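Local coordinates for Alpha/beta hydrolase (PDB 6KSU), which probably releases peptides from a non-ribosomal peptide synthetase by head-to-tail macrolactamization, acting as a stand-alone cyclase of the penicillin-binding protein type, at residues A184-E187 with A188-M192; A197-C201 with L202-L206. All coordinates share one frame; numbering follows the deposited sequence.

Contact 1. Residues A184-E187 with A188-M192; sequences AVIE and AASGM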
loop_
_atom_site.group_PDB
_atom_site.type_symbol
_atom_site.label_atom_id
_atom_site.label_comp_id
_atom_site.label_asym_id
_atom_site.label_seq_id
_atom_site.Cartn_x
_atom_site.Cartn_y
_atom_site.Cartn_z
ATOM N N ALA A 184 10.571 14.157 1.279
ATOM C CA ALA A 184 11.543 15.151 1.723
ATOM C C ALA A 184 12.965 14.708 1.382
ATOM O O ALA A 184 13.790 15.515 0.937
ATOM C CB ALA A 184 11.372 15.405 3.219
ATOM N N VAL A 185 13.247 13.413 1.516
ATOM C CA VAL A 185 14.570 12.893 1.179
ATOM C C VAL A 185 14.871 13.104 -0.299
ATOM O O VAL A 185 15.923 13.642 -0.662
ATOM C CB VAL A 185 14.672 11.410 1.560
ATOM C CG1 VAL A 185 15.856 10.754 0.833
ATOM C CG2 VAL A 185 14.787 11.273 3.057
ATOM N N ILE A 186 13.952 12.674 -1.173
ATOM C CA ILE A 186 14.104 12.879 -2.613
ATOM C C ILE A 186 14.342 14.349 -2.914
ATOM O O ILE A 186 15.179 14.704 -3.756
ATOM C CB ILE A 186 12.867 12.345 -3.359
ATOM C CG1 ILE A 186 12.937 10.830 -3.514
ATOM C CG2 ILE A 186 12.706 13.029 -4.726
ATOM C CD1 ILE A 186 11.570 10.227 -3.824
ATOM N N GLU A 187 13.621 15.231 -2.215
ATOM C CA GLU A 187 13.753 16.660 -2.474
ATOM C C GLU A 187 15.122 17.175 -2.039
ATOM O O GLU A 187 15.737 17.976 -2.750
ATOM C CB GLU A 187 12.625 17.435 -1.787
ATOM C CG GLU A 187 12.714 18.954 -1.959
ATOM C CD GLU A 187 11.707 19.731 -1.104
ATOM O OE1 GLU A 187 10.684 19.147 -0.669
ATOM O OE2 GLU A 187 11.932 20.937 -0.871
ATOM N N ALA A 188 15.628 16.722 -0.886
ATOM C CA ALA A 188 16.975 17.134 -0.490
ATOM C C ALA A 188 18.065 16.465 -1.325
ATOM O O ALA A 188 19.158 17.025 -1.442
ATOM C CB ALA A 188 17.221 16.845 0.991
ATOM N N ALA A 189 17.800 15.289 -1.906
ATOM C CA ALA A 189 18.832 14.538 -2.618
ATOM C C ALA A 189 18.992 15.034 -4.050
ATOM O O ALA A 189 20.083 15.441 -4.465
ATOM C CB ALA A 189 18.502 13.046 -2.595
ATOM N N SER A 190 17.918 14.995 -4.827
ATOM C CA SER A 190 17.818 15.862 -5.990
ATOM C C SER A 190 17.697 17.286 -5.461
ATOM O O SER A 190 17.786 17.541 -4.260
ATOM C CB SER A 190 16.628 15.470 -6.853
ATOM O OG SER A 190 15.401 15.822 -6.222
ATOM N N GLY A 191 17.474 18.241 -6.341
ATOM C CA GLY A 191 17.102 19.541 -5.832
ATOM C C GLY A 191 15.686 19.868 -6.240
ATOM O O GLY A 191 15.298 21.038 -6.266
ATOM N N MET A 192 14.898 18.849 -6.571
ATOM C CA MET A 192 13.534 19.069 -7.029
ATOM C C MET A 192 12.518 18.520 -6.040
ATOM O O MET A 192 12.764 17.528 -5.345
ATOM C CB MET A 192 13.278 18.423 -8.393
ATOM C CG MET A 192 14.415 18.489 -9.348
ATOM S SD MET A 192 14.125 17.251 -10.609
ATOM C CE MET A 192 15.179 15.939 -10.033
#
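S190 turns back on I186 where helix 176-189 gives out, and its hydroxyl shows how a serine at a helix end can add a second, side-chain donor to an oxygen already bonded by the backbone. OG donates to I186 O over 2.7 Å, while S190 N bonds the same oxygen at 3.0 Å. The two donors arrive from opposite faces of the carbonyl plane, the hydroxyl well above it (35° out), so one acceptor is gripped from both sides. The hydroxyl's half of this grip follows from chi1 of 72°, which tucks OG between the backbone N and the carbonyl carbon of S190. The same OG then accepts from M192 N (3.1 Å), closing an ST turn; the serine thus fastens the last helical turn and orders the loop that leaves it.

E187 lies along a different side of the turn. With CG anti to the backbone N (chi1 178°) and the chain extended beyond it, the carboxylate is carried away from residues 188-192, and the near part of the residue does the touching: CA-H points at M192 O (3.2 Å between CA and O), and CB also lies beside that carbonyl. The acid end is held elsewhere, by a salt bridge to R153 and by hydrogen bonds from S151 and Y152.

Before the turn, A188 N bonds A184 O at 2.9 Å and A189 N bonds V185 O less straightly, with a weak second bond to I186 O. The methyl of A189 rests against V185 O, 3.3 Å from CB.

Around this helix end, I186 packs on L92 and V93 of helix 85-98 and on A197 of helix 194-206, V185 meets L102 and L112 in loops, and M192 leans on helix 194-206.

Contact 2. Residues A197-C201 with L202-L206; sequences AMDSC and LLRPL
M198 O meets both L202 N and L203 N at a wide, pi-type turn within helix 194-206, a local swelling in the beta-lactamase-like domain that illustrates how a helix absorbs an irregular turn. Among the backbone bonds, the one from L203 N is almost straight (3.0 Å, 177° at the hydrogen) and spans five residues; that from L202 N is longer, 3.3 Å, and comes from above the carbonyl plane. R204 N repeats the five-residue step by bonding D199 O at 2.8 Å. P205, whose nitrogen carries no hydrogen, has no bond to the preceding turn, and the helix kinks there. The short axes of 197-201 and 202-206 make an angle of 28°.

The charged pair is D199 with R204. Both side chains leave with CG anti to the backbone N, and a bend at chi3 of the arginine swings its guanidinium back beside the acid. The salt bridge from R204 NH2 to D199 OD2 is weak as a hydrogen bond, and the carboxylate and guanidinium planes stand nearly perpendicular. A water at the guanidinium edge supplies a second link, donating to D199 OD1 and accepting from R204 NE. S200 CA lies over one face of the guanidinium.

Apolar contact occupies another side of the helix. M198, bent at chi2 and chi3, crosses L203, its CG touching CD1 while SD nears CD2; SD also approaches L202. Beyond the segment M198 packs on L88 and L202 on E91 and Q95 of helix 85-98, and Q95 takes C201 O as an acceptor. The proline ring finally settles against that carbonyl too, with P205 CG 3.6 Å from C201 O.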
loop_
_atom_site.group_PDB
_atom_site.type_symbol
_atom_site.label_atom_id
_atom_site.label_comp_id
_atom_site.label_asym_id
_atom_site.label_seq_id
_atom_site.Cartn_x
_atom_site.Cartn_y
_atom_site.Cartn_z
ATOM N N ALA A 197 10.405 15.636 -9.514
ATOM C CA ALA A 197 11.334 14.520 -9.629
ATOM C C ALA A 197 10.621 13.253 -10.083
ATOM O O ALA A 197 11.132 12.524 -10.945
ATOM C CB ALA A 197 12.036 14.300 -8.287
ATOM N N MET A 198 9.440 12.967 -9.511
ATOM C CA MET A 198 8.654 11.827 -9.973
ATOM C C MET A 198 8.381 11.924 -11.474
ATOM O O MET A 198 8.560 10.954 -12.224
ATOM C CB MET A 198 7.344 11.754 -9.175
ATOM C CG MET A 198 6.405 10.635 -9.548
ATOM S SD MET A 198 7.123 8.980 -9.420
ATOM C CE MET A 198 7.117 8.664 -7.659
ATOM N N ASP A 199 7.958 13.099 -11.932
ATOM C CA ASP A 199 7.707 13.287 -13.360
ATOM C C ASP A 199 8.988 13.085 -14.172
ATOM O O ASP A 199 9.102 12.139 -14.959
ATOM C CB ASP A 199 7.100 14.677 -13.596
ATOM C CG ASP A 199 6.653 14.904 -15.052
ATOM O OD1 ASP A 199 6.784 13.987 -15.897
ATOM O OD2 ASP A 199 6.166 16.010 -15.348
ATOM N N SER A 200 9.992 13.930 -13.943
ATOM C CA SER A 200 11.155 13.964 -14.830
ATOM C C SER A 200 12.063 12.745 -14.684
ATOM O O SER A 200 12.771 12.397 -15.631
ATOM C CB SER A 200 11.956 15.232 -14.570
ATOM O OG SER A 200 12.395 15.255 -13.228
ATOM N N CYS A 201 12.104 12.093 -13.527
ATOM C CA CYS A 201 13.058 10.996 -13.386
ATOM C C CYS A 201 12.467 9.621 -13.655
ATOM O O CYS A 201 13.229 8.676 -13.879
ATOM C CB CYS A 201 13.691 10.997 -11.988
ATOM S SG CYS A 201 14.593 12.540 -11.588
ATOM N N LEU A 202 11.140 9.473 -13.641
ATOM C CA LEU A 202 10.575 8.133 -13.692
ATOM C C LEU A 202 9.353 8.049 -14.596
ATOM O O LEU A 202 9.284 7.190 -15.474
ATOM C CB LEU A 202 10.207 7.672 -12.274
ATOM C CG LEU A 202 9.816 6.199 -12.204
ATOM C CD1 LEU A 202 10.986 5.366 -12.714
ATOM C CD2 LEU A 202 9.441 5.794 -10.791
ATOM N N LEU A 203 8.357 8.893 -14.350
ATOM C CA LEU A 203 7.137 8.830 -15.150
ATOM C C LEU A 203 7.428 9.157 -16.612
ATOM O O LEU A 203 7.075 8.384 -17.510
ATOM C CB LEU A 203 6.084 9.769 -14.561
ATOM C CG LEU A 203 5.703 9.509 -13.092
ATOM C CD1 LEU A 203 4.503 10.327 -12.733
ATOM C CD2 LEU A 203 5.429 8.016 -12.838
ATOM N N ARG A 204 8.142 10.265 -16.863
ATOM C CA ARG A 204 8.422 10.667 -18.242
ATOM C C ARG A 204 9.202 9.616 -19.025
ATOM O O ARG A 204 8.725 9.197 -20.094
ATOM C CB ARG A 204 9.117 12.034 -18.267
ATOM C CG ARG A 204 9.354 12.549 -19.716
ATOM C CD ARG A 204 9.534 14.068 -19.846
ATOM N NE ARG A 204 8.837 14.844 -18.820
ATOM C CZ ARG A 204 9.406 15.827 -18.119
ATOM N NH1 ARG A 204 10.678 16.157 -18.350
ATOM N NH2 ARG A 204 8.712 16.485 -17.192
ATOM N N PRO A 205 10.383 9.153 -18.582
ATOM C CA PRO A 205 11.083 8.123 -19.370
ATOM C C PRO A 205 10.307 6.830 -19.501
ATOM O O PRO A 205 10.560 6.082 -20.452
ATOM C CB PRO A 205 12.406 7.909 -18.617
ATOM C CG PRO A 205 12.258 8.574 -17.303
ATOM C CD PRO A 205 11.209 9.631 -17.457
ATOM N N LEU A 206 9.352 6.542 -18.603
ATOM C CA LEU A 206 8.539 5.339 -18.760
ATOM C C LEU A 206 7.417 5.525 -19.776
ATOM O O LEU A 206 6.843 4.534 -20.243
ATOM C CB LEU A 206 7.944 4.900 -17.402
ATOM C CG LEU A 206 8.871 4.292 -16.318
ATOM C CD1 LEU A 206 8.156 4.186 -14.968
ATOM C CD2 LEU A 206 9.454 2.926 -16.704
HETATM O O HOH W 1 5.917 13.937 -18.532
#

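Contacts 1 and 2 come in series on consecutive helices, the first at the end of helix 176-189 and the second within helix 194-206, with centres about 14 Å apart. They meet directly: M192, just past the first helix, sets its SD 3.7 Å from S200 OG and its CE 3.8 Å from C201 SG, while I186 CG2 comes within 3.8 Å of A197 CB. Helix 85-98 packs against both. An SxxK pattern, S83 and K86, falls at the start of that helix, with Y174 near the lysine, consistent with the active site of penicillin-binding-protein relatives; both contacts lie in the beta-lactamase-like part of the chain and pack against the helix that begins at this probable active-site motif.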